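Local coordinates for regulator of g-protein signalling 1 (Homo sapiens, PDB 2BV1) that accelerates GTP hydrolysis by G protein alpha subunits through its all-helical RGS domain, driving them into the inactive GDP-bound form and so damping receptor signalling, at residues V13-A17 with L139-Q144; I89-T95 with E113-I118; E53-A57 with I76-V81. All coordinates share one frame; numbering follows the deposited sequence.

Contact 1: residues V13-A17 with L139-Q144; sequences VLSAA and LLNDLQ
A16 and L143 bring the two ends of the modelled domain together, their CA atoms 5.4 Å apart, where the start of helix 16-21 meets residues 139-144. This is the terminal subdomain of the RGS fold, where the start of the first helix meets the last. No hydrogen bond crosses the contact; 269 Å² is buried, and the side chains meet chiefly through carbon atoms. L14 sends CD2 to CD1 of L143 at 4.0 Å, the two side chains crossing at about a right angle, while the same L14 methyl meets CD2 of L139 tip to tip at 4.2 Å. L143 also lays CD1 against the S15-A16 peptide, 3.9 Å from A16 N. L140 holds CG anti to its own N (chi1 178°), which carries CD1 to within 3.6 Å of A16 O; the L140 side chain also touches V19 and M20 of helix 16-21. S15 is the N-cap of that helix, its OG bonded to E18 N. The CB of A16 sits only 3.4 Å from CG of Q144. The Q144 amide turns back on its own segment: NE2 donates to L140 O at 3.0 Å, nearly straight at 164°, from well above the carbonyl plane.

Contact 2: residues I89-T95 with E113-I118; sequences INIDFRT and EAQKVI
I91 and I118 meet because their torsions aim the branches at each other: in I91, chi1 59° wedges CG1 between N and the carbonyl carbon and swings CG2 opposite that carbon, while in I118 chi1 puts CG1 anti to the carbonyl carbon and chi2 (-54°) then turns CD1 to I91 and I89. I91 CG2 consequently lies 3.8 Å from I118 CD1 and equally close to V117 CG1, the I91 and V117 side chains crossing at about a right angle. I118 CD1 touches I89 CB at 3.7 Å. At the other end T95 turns its methyl to the helix, with CG2 3.9 Å from A114 CA. Its hydroxyl is spent on D92, the N-cap of helix 93-103: T95 OG1 bonds to D92 OD1 at 2.7 Å on the syn side, holding the side-chain rotation (chi1 -59°) that faces CG2 to A114. T95 N donates to D92 OD2 at 3.0 Å from above the carboxylate plane, capping the helix. No hydrogen bond spans the segments, which meet through methyl packing. Within the all-helical RGS domain, the linker entering helix 93-103 thus lies along helix 112-131, with I89 also resting on F54 of helix 50-62 and on F80 and V81 of helix 69-81.

Contact 3: residues E53-A57 with I76-V81; sequences EFWLA and IYKAFV
F54 and F80 form an offset edge-to-face pair between helices 50-62 and 69-81, which with 93-103 and 112-131 make the four-helix-bundle subdomain of the RGS fold. The two run nearly antiparallel, at 159° over these segments with axes 10.5 Å apart. The ring centroids are 5.8 Å apart and the planes inclined at 66°, the edge of F54 toward the face of F80. Different first torsions contribute: F54 places CG anti to its N (chi1 178°), whereas F80 places CG anti to its carbonyl carbon, laying its ring against the backbone of helix 50-62. The same F80 face takes a CH-pi contact from F54 CB, 4.2 Å from the centroid; A79 CB lies over the opposite face, offset toward the rim. E53 CB meets F80 CE1 at 3.9 Å. In I76, CG1 lies anti to the carbonyl carbon and CG2 anti to N, which aims CG2 at the edge of F54, 3.6 Å from CE1. V81 CG2 also meets F54 CE1, I76 CD1 reaches A57 O, and A57 CB packs on I76 CG1 and F80 CE2, both at 4.1 Å. With no hydrogen bond or salt bridge between the segments, aromatic and methyl packing joins them, so the fit probably depends on ring orientation and side-chain shape.

From the N terminus, residues 13-17 meet their partner 122 residues later: contact 1 closes only at residues 139-144, and the loop it makes encloses both others. Inside it, contact 3 closes first, joining helix 50-62 to helix 69-81, and contact 2 follows in series, tying the linker into helix 93-103 to helix 112-131. These two adjoin, with centres 11 Å apart: I89 N lies 2.8 Å from F80 O, a probable hydrogen bond, and F54 also packs on I118. Together they make one continuous piece of the RGS bundle. Contact 1 stands 31 to 34 Å away, centre to centre, beyond the chain's middle, joining the first and last helices.

Contact 1: residues V13-A17 with L139-Q144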
ATOM      1  N   VAL A  13     -23.571   4.373  -3.301  1.00 37.87           N
ATOM      2  CA  VAL A  13     -22.182   4.710  -3.001  1.00 36.36           C
ATOM      3  C   VAL A  13     -21.347   3.446  -2.748  1.00 36.25           C
ATOM      4  O   VAL A  13     -20.120   3.500  -2.796  1.00 36.90           O
ATOM      5  CB  VAL A  13     -22.084   5.669  -1.808  1.00 35.40           C
ATOM      6  CG1 VAL A  13     -22.710   7.033  -2.181  1.00 34.60           C
ATOM      7  CG2 VAL A  13     -22.731   5.082  -0.582  1.00 33.29           C
ATOM      8  N   LEU A  14     -22.015   2.324  -2.439  1.00 36.00           N
ATOM      9  CA  LEU A  14     -21.372   1.020  -2.259  1.00 35.91           C
ATOM     10  C   LEU A  14     -22.400  -0.065  -2.538  1.00 35.61           C
ATOM     11  O   LEU A  14     -23.589   0.127  -2.327  1.00 37.02           O
ATOM     12  CB  LEU A  14     -20.814   0.845  -0.830  1.00 35.56           C
ATOM     13  CG  LEU A  14     -19.852  -0.336  -0.582  1.00 36.45           C
ATOM     14  CD1 LEU A  14     -18.601  -0.271  -1.463  1.00 38.24           C
ATOM     15  CD2 LEU A  14     -19.453  -0.443   0.898  1.00 35.96           C
ATOM     16  N   SER A  15     -21.950  -1.185  -3.073  1.00 36.28           N
ATOM     17  CA  SER A  15     -22.822  -2.380  -3.288  1.00 36.11           C
ATOM     18  C   SER A  15     -22.138  -3.648  -2.844  1.00 36.14           C
ATOM     19  O   SER A  15     -20.887  -3.722  -2.804  1.00 35.92           O
ATOM     20  CB  SER A  15     -23.208  -2.551  -4.756  1.00 35.65           C
ATOM     21  OG  SER A  15     -22.077  -2.897  -5.534  1.00 36.78           O
ATOM     22  N   ALA A  16     -22.958  -4.661  -2.557  1.00 35.92           N
ATOM     23  CA  ALA A  16     -22.455  -5.979  -2.193  1.00 36.03           C
ATOM     24  C   ALA A  16     -21.589  -6.514  -3.357  1.00 35.94           C
ATOM     25  O   ALA A  16     -20.525  -7.104  -3.139  1.00 35.40           O
ATOM     26  CB  ALA A  16     -23.621  -6.933  -1.869  1.00 35.42           C
ATOM     27  N   ALA A  17     -22.043  -6.263  -4.588  1.00 35.65           N
ATOM     28  CA  ALA A  17     -21.323  -6.691  -5.795  1.00 35.94           C
ATOM     29  C   ALA A  17     -19.926  -6.126  -5.774  1.00 36.88           C
ATOM     30  O   ALA A  17     -18.958  -6.855  -5.973  1.00 34.47           O
ATOM     31  CB  ALA A  17     -22.048  -6.283  -7.053  1.00 36.46           C
ATOM     32  N   LEU A 139     -19.226  -6.471   6.381  1.00 37.24           N
ATOM     33  CA  LEU A 139     -19.561  -5.450   5.385  1.00 37.54           C
ATOM     34  C   LEU A 139     -20.307  -6.088   4.219  1.00 38.57           C
ATOM     35  O   LEU A 139     -21.378  -5.648   3.832  1.00 36.49           O
ATOM     36  CB  LEU A 139     -18.309  -4.738   4.874  1.00 36.94           C
ATOM     37  CG  LEU A 139     -18.511  -3.562   3.926  1.00 37.70           C
ATOM     38  CD1 LEU A 139     -19.247  -2.352   4.660  1.00 37.49           C
ATOM     39  CD2 LEU A 139     -17.233  -3.087   3.274  1.00 37.97           C
ATOM     40  N   LEU A 140     -19.722  -7.159   3.691  1.00 40.12           N
ATOM     41  CA  LEU A 140     -20.272  -7.882   2.546  1.00 40.97           C
ATOM     42  C   LEU A 140     -21.691  -8.389   2.796  1.00 40.97           C
ATOM     43  O   LEU A 140     -22.598  -8.107   2.012  1.00 40.80           O
ATOM     44  CB  LEU A 140     -19.333  -9.048   2.194  1.00 41.26           C
ATOM     45  CG  LEU A 140     -19.714  -9.977   1.059  1.00 42.51           C
ATOM     46  CD1 LEU A 140     -20.072  -9.210  -0.233  1.00 43.11           C
ATOM     47  CD2 LEU A 140     -18.605 -11.003   0.814  1.00 42.15           C
ATOM     48  N   ASN A 141     -21.878  -9.106   3.901  1.00 41.85           N
ATOM     49  CA  ASN A 141     -23.141  -9.773   4.174  1.00 43.41           C
ATOM     50  C   ASN A 141     -24.258  -8.815   4.558  1.00 43.16           C
ATOM     51  O   ASN A 141     -25.383  -8.943   4.082  1.00 42.56           O
ATOM     52  CB  ASN A 141     -22.927 -10.865   5.226  1.00 44.45           C
ATOM     53  CG  ASN A 141     -22.336 -12.140   4.594  1.00 48.17           C
ATOM     54  OD1 ASN A 141     -23.085 -12.988   4.086  1.00 51.49           O
ATOM     55  ND2 ASN A 141     -21.009 -12.240   4.562  1.00 46.76           N
ATOM     56  N   ASP A 142     -23.928  -7.827   5.378  1.00 42.24           N
ATOM     57  CA  ASP A 142     -24.927  -6.868   5.862  1.00 42.15           C
ATOM     58  C   ASP A 142     -25.417  -5.919   4.755  1.00 41.66           C
ATOM     59  O   ASP A 142     -26.464  -5.280   4.902  1.00 41.23           O
ATOM     60  CB  ASP A 142     -24.362  -6.124   7.078  1.00 41.79           C
ATOM     61  CG  ASP A 142     -24.095  -7.060   8.263  1.00 43.27           C
ATOM     62  OD1 ASP A 142     -24.522  -8.234   8.188  1.00 43.91           O
ATOM     63  OD2 ASP A 142     -23.471  -6.656   9.278  1.00 42.21           O
ATOM     64  N   LEU A 143     -24.669  -5.822   3.655  1.00 42.06           N
ATOM     65  CA  LEU A 143     -25.140  -5.109   2.452  1.00 42.74           C
ATOM     66  C   LEU A 143     -26.245  -5.879   1.704  1.00 43.21           C
ATOM     67  O   LEU A 143     -26.957  -5.307   0.902  1.00 42.63           O
ATOM     68  CB  LEU A 143     -23.988  -4.835   1.491  1.00 42.86           C
ATOM     69  CG  LEU A 143     -23.148  -3.593   1.786  1.00 44.58           C
ATOM     70  CD1 LEU A 143     -21.832  -3.669   1.021  1.00 46.40           C
ATOM     71  CD2 LEU A 143     -23.902  -2.310   1.421  1.00 46.68           C
ATOM     72  N   GLN A 144     -26.337  -7.178   1.972  1.00 44.54           N
ATOM     73  CA  GLN A 144     -27.315  -8.080   1.362  1.00 46.06           C
ATOM     74  C   GLN A 144     -28.336  -8.498   2.379  1.00 45.95           C
ATOM     75  O   GLN A 144     -29.169  -7.690   2.710  1.00 48.67           O
ATOM     76  CB  GLN A 144     -26.625  -9.332   0.871  1.00 45.59           C
ATOM     77  CG  GLN A 144     -25.355  -9.037   0.141  1.00 46.93           C
ATOM     78  CD  GLN A 144     -24.632 -10.280  -0.234  1.00 46.36           C
ATOM     79  OE1 GLN A 144     -25.203 -11.166  -0.882  1.00 50.70           O
ATOM     80  NE2 GLN A 144     -23.381 -10.374   0.159  1.00 46.25           N
TER

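Contact 2: residues I89-T95 with E113-I118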
ATOM      1  N   ILE A  89       9.193  -0.609   6.473  1.00 44.26           N
ATOM      2  CA  ILE A  89       8.604  -1.620   5.633  1.00 42.11           C
ATOM      3  C   ILE A  89       9.563  -2.814   5.534  1.00 42.14           C
ATOM      4  O   ILE A  89      10.795  -2.657   5.637  1.00 39.57           O
ATOM      5  CB  ILE A  89       8.245  -1.073   4.218  1.00 41.69           C
ATOM      6  CG1 ILE A  89       9.497  -0.578   3.475  1.00 39.88           C
ATOM      7  CG2 ILE A  89       7.175   0.006   4.316  1.00 42.64           C
ATOM      8  CD1 ILE A  89       9.254  -0.153   2.061  1.00 40.37           C
ATOM      9  N   ASN A  90       8.963  -3.997   5.361  1.00 42.13           N
ATOM     10  CA  ASN A  90       9.690  -5.269   5.339  1.00 42.39           C
ATOM     11  C   ASN A  90      10.139  -5.620   3.926  1.00 41.27           C
ATOM     12  O   ASN A  90       9.624  -6.557   3.312  1.00 43.07           O
ATOM     13  CB  ASN A  90       8.804  -6.418   5.813  1.00 43.36           C
ATOM     14  CG  ASN A  90       8.685  -6.518   7.290  1.00 45.03           C
ATOM     15  OD1 ASN A  90       9.680  -6.583   8.021  1.00 48.52           O
ATOM     16  ND2 ASN A  90       7.435  -6.637   7.750  1.00 49.43           N
ATOM     17  N   ILE A  91      11.069  -4.857   3.390  1.00 39.72           N
ATOM     18  CA  ILE A  91      11.738  -5.236   2.142  1.00 37.71           C
ATOM     19  C   ILE A  91      13.030  -5.849   2.579  1.00 36.52           C
ATOM     20  O   ILE A  91      13.437  -5.673   3.728  1.00 34.32           O
ATOM     21  CB  ILE A  91      11.980  -4.069   1.173  1.00 37.33           C
ATOM     22  CG1 ILE A  91      12.841  -2.969   1.828  1.00 37.64           C
ATOM     23  CG2 ILE A  91      10.657  -3.534   0.696  1.00 38.48           C
ATOM     24  CD1 ILE A  91      12.923  -1.657   0.979  1.00 37.89           C
ATOM     25  N   ASP A  92      13.636  -6.618   1.678  1.00 35.65           N
ATOM     26  CA  ASP A  92      14.902  -7.251   1.947  1.00 35.06           C
ATOM     27  C   ASP A  92      16.006  -6.189   1.866  1.00 35.47           C
ATOM     28  O   ASP A  92      15.863  -5.136   1.226  1.00 35.51           O
ATOM     29  CB  ASP A  92      15.162  -8.364   0.918  1.00 34.55           C
ATOM     30  CG  ASP A  92      15.260  -7.803  -0.493  1.00 33.06           C
ATOM     31  OD1 ASP A  92      14.213  -7.476  -1.095  1.00 35.58           O
ATOM     32  OD2 ASP A  92      16.382  -7.615  -0.953  1.00 32.83           O
ATOM     33  N   PHE A  93      17.109  -6.519   2.503  1.00 35.51           N
ATOM     34  CA  PHE A  93      18.312  -5.724   2.555  1.00 36.65           C
ATOM     35  C   PHE A  93      18.824  -5.171   1.217  1.00 36.48           C
ATOM     36  O   PHE A  93      19.230  -4.006   1.169  1.00 34.23           O
ATOM     37  CB  PHE A  93      19.404  -6.549   3.238  1.00 37.38           C
ATOM     38  CG  PHE A  93      20.704  -5.886   3.300  1.00 38.14           C
ATOM     39  CD1 PHE A  93      20.940  -4.904   4.235  1.00 40.44           C
ATOM     40  CD2 PHE A  93      21.726  -6.247   2.427  1.00 39.14           C
ATOM     41  CE1 PHE A  93      22.176  -4.270   4.287  1.00 39.83           C
ATOM     42  CE2 PHE A  93      22.950  -5.620   2.469  1.00 39.89           C
ATOM     43  CZ  PHE A  93      23.183  -4.637   3.408  1.00 40.63           C
ATOM     44  N   ARG A  94      18.809  -5.995   0.160  1.00 36.19           N
ATOM     45  CA  ARG A  94      19.363  -5.588  -1.147  1.00 36.93           C
ATOM     46  C   ARG A  94      18.446  -4.590  -1.827  1.00 36.39           C
ATOM     47  O   ARG A  94      18.915  -3.626  -2.419  1.00 36.26           O
ATOM     48  CB  ARG A  94      19.662  -6.786  -2.090  1.00 36.64           C
ATOM     49  CG  ARG A  94      20.949  -7.495  -1.732  1.00 38.26           C
ATOM     50  CD  ARG A  94      21.240  -8.702  -2.635  1.00 36.92           C
ATOM     51  NE  ARG A  94      22.338  -9.507  -2.102  1.00 38.22           N
ATOM     52  CZ  ARG A  94      22.552 -10.785  -2.431  1.00 36.00           C
ATOM     53  NH1 ARG A  94      21.741 -11.407  -3.287  1.00 32.97           N
ATOM     54  NH2 ARG A  94      23.548 -11.443  -1.863  1.00 35.35           N
ATOM     55  N   THR A  95      17.149  -4.810  -1.735  1.00 36.72           N
ATOM     56  CA  THR A  95      16.182  -3.843  -2.251  1.00 37.16           C
ATOM     57  C   THR A  95      16.270  -2.488  -1.508  1.00 37.60           C
ATOM     58  O   THR A  95      16.255  -1.406  -2.132  1.00 35.53           O
ATOM     59  CB  THR A  95      14.798  -4.400  -2.163  1.00 37.70           C
ATOM     60  OG1 THR A  95      14.769  -5.601  -2.914  1.00 36.81           O
ATOM     61  CG2 THR A  95      13.751  -3.413  -2.715  1.00 37.85           C
ATOM     62  N   GLU A 113      10.788  -1.025  -7.288  1.00 40.36           N
ATOM     63  CA  GLU A 113      11.252  -2.318  -6.776  1.00 41.79           C
ATOM     64  C   GLU A 113      10.690  -2.570  -5.377  1.00 39.03           C
ATOM     65  O   GLU A 113      10.124  -3.630  -5.084  1.00 37.36           O
ATOM     66  CB  GLU A 113      12.784  -2.401  -6.769  1.00 41.87           C
ATOM     67  CG  GLU A 113      13.422  -2.907  -8.054  1.00 45.93           C
ATOM     68  CD  GLU A 113      14.938  -3.068  -7.930  1.00 47.29           C
ATOM     69  OE1 GLU A 113      15.437  -3.356  -6.795  1.00 55.73           O
ATOM     70  OE2 GLU A 113      15.637  -2.906  -8.968  1.00 53.88           O
ATOM     71  N   ALA A 114      10.839  -1.580  -4.506  1.00 38.72           N
ATOM     72  CA  ALA A 114      10.337  -1.678  -3.145  1.00 37.29           C
ATOM     73  C   ALA A 114       8.822  -1.793  -3.128  1.00 37.59           C
ATOM     74  O   ALA A 114       8.247  -2.553  -2.331  1.00 38.39           O
ATOM     75  CB  ALA A 114      10.812  -0.509  -2.296  1.00 37.37           C
ATOM     76  N   GLN A 115       8.178  -1.124  -4.066  1.00 37.74           N
ATOM     77  CA  GLN A 115       6.711  -1.096  -4.115  1.00 37.73           C
ATOM     78  C   GLN A 115       6.216  -2.514  -4.502  1.00 37.15           C
ATOM     79  O   GLN A 115       5.253  -3.020  -3.968  1.00 35.52           O
ATOM     80  CB  GLN A 115       6.230  -0.092  -5.133  1.00 37.12           C
ATOM     81  CG  GLN A 115       4.703   0.047  -5.110  1.00 39.64           C
ATOM     82  CD  GLN A 115       4.148   1.093  -6.059  1.00 37.66           C
ATOM     83  OE1 GLN A 115       4.821   1.537  -6.979  1.00 41.72           O
ATOM     84  NE2 GLN A 115       2.890   1.492  -5.828  1.00 40.56           N
ATOM     85  N   LYS A 116       6.899  -3.108  -5.469  1.00 38.24           N
ATOM     86  CA  LYS A 116       6.573  -4.437  -5.911  1.00 38.25           C
ATOM     87  C   LYS A 116       6.699  -5.456  -4.795  1.00 37.63           C
ATOM     88  O   LYS A 116       5.824  -6.257  -4.611  1.00 38.58           O
ATOM     89  CB  LYS A 116       7.398  -4.799  -7.112  1.00 38.65           C
ATOM     90  CG  LYS A 116       6.841  -6.018  -7.852  1.00 42.38           C
ATOM     91  N   VAL A 117       7.784  -5.423  -4.039  1.00 37.62           N
ATOM     92  CA  VAL A 117       7.952  -6.294  -2.900  1.00 37.14           C
ATOM     93  C   VAL A 117       6.760  -6.138  -1.944  1.00 36.92           C
ATOM     94  O   VAL A 117       6.145  -7.131  -1.480  1.00 36.06           O
ATOM     95  CB  VAL A 117       9.299  -6.021  -2.150  1.00 36.34           C
ATOM     96  CG1 VAL A 117       9.386  -6.828  -0.839  1.00 36.36           C
ATOM     97  CG2 VAL A 117      10.475  -6.345  -3.023  1.00 37.83           C
ATOM     98  N   ILE A 118       6.448  -4.900  -1.594  1.00 37.15           N
ATOM     99  CA  ILE A 118       5.387  -4.647  -0.618  1.00 37.53           C
ATOM    100  C   ILE A 118       4.026  -5.057  -1.187  1.00 37.22           C
ATOM    101  O   ILE A 118       3.229  -5.600  -0.479  1.00 38.45           O
ATOM    102  CB  ILE A 118       5.333  -3.141  -0.167  1.00 38.04           C
ATOM    103  CG1 ILE A 118       6.605  -2.732   0.586  1.00 37.40           C
ATOM    104  CG2 ILE A 118       4.071  -2.853   0.614  1.00 37.32           C
ATOM    105  CD1 ILE A 118       7.009  -3.600   1.782  1.00 38.49           C
TER

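Contact 3: residues E53-A57 with I76-V81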
ATOM      1  N   GLU A  53       0.183   2.263   3.244  1.00 38.03           N
ATOM      2  CA  GLU A  53       0.580   3.657   3.263  1.00 38.61           C
ATOM      3  C   GLU A  53       1.788   3.919   2.406  1.00 37.64           C
ATOM      4  O   GLU A  53       1.809   4.865   1.617  1.00 36.07           O
ATOM      5  CB  GLU A  53       0.818   4.067   4.686  1.00 38.91           C
ATOM      6  CG  GLU A  53      -0.465   4.176   5.417  1.00 43.34           C
ATOM      7  CD  GLU A  53      -0.278   4.754   6.779  1.00 49.83           C
ATOM      8  OE1 GLU A  53       0.888   4.815   7.268  1.00 55.29           O
ATOM      9  OE2 GLU A  53      -1.314   5.130   7.365  1.00 58.37           O
ATOM     10  N   PHE A  54       2.781   3.025   2.499  1.00 36.24           N
ATOM     11  CA  PHE A  54       3.906   3.077   1.590  1.00 35.99           C
ATOM     12  C   PHE A  54       3.473   2.955   0.167  1.00 36.12           C
ATOM     13  O   PHE A  54       3.880   3.759  -0.677  1.00 35.52           O
ATOM     14  CB  PHE A  54       4.973   1.974   1.902  1.00 35.99           C
ATOM     15  CG  PHE A  54       6.103   1.974   0.954  1.00 35.85           C
ATOM     16  CD1 PHE A  54       6.990   3.057   0.911  1.00 34.73           C
ATOM     17  CD2 PHE A  54       6.265   0.932   0.024  1.00 36.15           C
ATOM     18  CE1 PHE A  54       8.068   3.068  -0.018  1.00 37.52           C
ATOM     19  CE2 PHE A  54       7.318   0.926  -0.873  1.00 34.80           C
ATOM     20  CZ  PHE A  54       8.236   2.005  -0.926  1.00 34.66           C
ATOM     21  N   TRP A  55       2.633   1.958  -0.111  1.00 37.04           N
ATOM     22  CA  TRP A  55       2.155   1.732  -1.468  1.00 37.83           C
ATOM     23  C   TRP A  55       1.432   2.975  -2.046  1.00 37.76           C
ATOM     24  O   TRP A  55       1.724   3.409  -3.136  1.00 37.66           O
ATOM     25  CB  TRP A  55       1.255   0.482  -1.503  1.00 39.44           C
ATOM     26  CG  TRP A  55       0.899   0.089  -2.875  1.00 40.05           C
ATOM     27  CD1 TRP A  55       1.601  -0.740  -3.684  1.00 42.14           C
ATOM     28  CD2 TRP A  55      -0.253   0.500  -3.630  1.00 41.17           C
ATOM     29  NE1 TRP A  55       0.975  -0.863  -4.890  1.00 42.31           N
ATOM     30  CE2 TRP A  55      -0.162  -0.114  -4.886  1.00 41.11           C
ATOM     31  CE3 TRP A  55      -1.348   1.333  -3.361  1.00 42.12           C
ATOM     32  CZ2 TRP A  55      -1.100   0.077  -5.875  1.00 42.79           C
ATOM     33  CZ3 TRP A  55      -2.295   1.503  -4.343  1.00 41.84           C
ATOM     34  CH2 TRP A  55      -2.167   0.870  -5.587  1.00 40.59           C
ATOM     35  N   LEU A  56       0.499   3.548  -1.285  1.00 38.26           N
ATOM     36  CA  LEU A  56      -0.183   4.788  -1.679  1.00 38.28           C
ATOM     37  C   LEU A  56       0.771   5.983  -1.822  1.00 37.68           C
ATOM     38  O   LEU A  56       0.575   6.835  -2.688  1.00 38.81           O
ATOM     39  CB  LEU A  56      -1.279   5.131  -0.657  1.00 38.73           C
ATOM     40  CG  LEU A  56      -2.407   4.119  -0.545  1.00 40.61           C
ATOM     41  CD1 LEU A  56      -3.185   4.237   0.812  1.00 42.56           C
ATOM     42  CD2 LEU A  56      -3.311   4.232  -1.777  1.00 42.04           C
ATOM     43  N   ALA A  57       1.797   6.078  -0.973  1.00 37.61           N
ATOM     44  CA  ALA A  57       2.799   7.151  -1.124  1.00 37.09           C
ATOM     45  C   ALA A  57       3.559   7.008  -2.445  1.00 36.89           C
ATOM     46  O   ALA A  57       3.913   7.990  -3.111  1.00 34.33           O
ATOM     47  CB  ALA A  57       3.770   7.152   0.050  1.00 38.16           C
ATOM     48  N   ILE A  76       9.589   9.907   1.739  1.00 37.55           N
ATOM     49  CA  ILE A  76       9.106   8.537   1.705  1.00 37.68           C
ATOM     50  C   ILE A  76      10.166   7.607   2.303  1.00 37.55           C
ATOM     51  O   ILE A  76       9.853   6.704   3.085  1.00 36.54           O
ATOM     52  CB  ILE A  76       8.759   8.132   0.266  1.00 37.85           C
ATOM     53  CG1 ILE A  76       7.464   8.834  -0.163  1.00 38.38           C
ATOM     54  CG2 ILE A  76       8.633   6.585   0.147  1.00 38.36           C
ATOM     55  CD1 ILE A  76       7.124   8.715  -1.670  1.00 38.34           C
ATOM     56  N   TYR A  77      11.416   7.858   1.937  1.00 37.88           N
ATOM     57  CA  TYR A  77      12.543   7.100   2.461  1.00 39.04           C
ATOM     58  C   TYR A  77      12.670   7.178   3.998  1.00 38.54           C
ATOM     59  O   TYR A  77      12.782   6.153   4.680  1.00 38.00           O
ATOM     60  CB  TYR A  77      13.820   7.564   1.772  1.00 40.40           C
ATOM     61  CG  TYR A  77      15.039   6.802   2.210  1.00 42.74           C
ATOM     62  CD1 TYR A  77      15.945   7.388   3.077  1.00 44.39           C
ATOM     63  CD2 TYR A  77      15.276   5.494   1.778  1.00 44.00           C
ATOM     64  CE1 TYR A  77      17.053   6.721   3.495  1.00 45.70           C
ATOM     65  CE2 TYR A  77      16.421   4.794   2.220  1.00 45.10           C
ATOM     66  CZ  TYR A  77      17.286   5.431   3.078  1.00 43.66           C
ATOM     67  OH  TYR A  77      18.430   4.850   3.551  1.00 45.82           O
ATOM     68  N   LYS A  78      12.581   8.379   4.560  1.00 37.98           N
ATOM     69  CA  LYS A  78      12.689   8.514   6.013  1.00 37.79           C
ATOM     70  C   LYS A  78      11.469   7.917   6.729  1.00 37.40           C
ATOM     71  O   LYS A  78      11.594   7.313   7.784  1.00 37.32           O
ATOM     72  CB  LYS A  78      12.929   9.985   6.425  1.00 38.24           C
ATOM     73  N   ALA A  79      10.293   8.074   6.145  1.00 37.44           N
ATOM     74  CA  ALA A  79       9.071   7.652   6.798  1.00 39.02           C
ATOM     75  C   ALA A  79       8.877   6.120   6.792  1.00 38.68           C
ATOM     76  O   ALA A  79       8.256   5.602   7.680  1.00 38.16           O
ATOM     77  CB  ALA A  79       7.857   8.329   6.158  1.00 39.62           C
ATOM     78  N   PHE A  80       9.452   5.421   5.830  1.00 39.26           N
ATOM     79  CA  PHE A  80       9.072   4.002   5.546  1.00 40.23           C
ATOM     80  C   PHE A  80      10.258   3.054   5.327  1.00 40.71           C
ATOM     81  O   PHE A  80      10.243   1.932   5.772  1.00 41.46           O
ATOM     82  CB  PHE A  80       8.205   3.936   4.272  1.00 40.71           C
ATOM     83  CG  PHE A  80       6.853   4.603   4.403  1.00 41.04           C
ATOM     84  CD1 PHE A  80       5.895   4.090   5.258  1.00 41.37           C
ATOM     85  CD2 PHE A  80       6.531   5.716   3.622  1.00 40.70           C
ATOM     86  CE1 PHE A  80       4.646   4.707   5.377  1.00 41.94           C
ATOM     87  CE2 PHE A  80       5.292   6.352   3.742  1.00 42.43           C
ATOM     88  CZ  PHE A  80       4.342   5.841   4.600  1.00 41.29           C
ATOM     89  N   VAL A  81      11.276   3.519   4.634  1.00 41.88           N
ATOM     90  CA  VAL A  81      12.308   2.645   4.089  1.00 42.82           C
ATOM     91  C   VAL A  81      13.522   2.640   4.965  1.00 44.57           C
ATOM     92  O   VAL A  81      14.140   1.592   5.173  1.00 45.17           O
ATOM     93  CB  VAL A  81      12.729   3.092   2.678  1.00 42.16           C
ATOM     94  CG1 VAL A  81      13.905   2.234   2.158  1.00 41.98           C
ATOM     95  CG2 VAL A  81      11.552   3.035   1.742  1.00 40.93           C
TER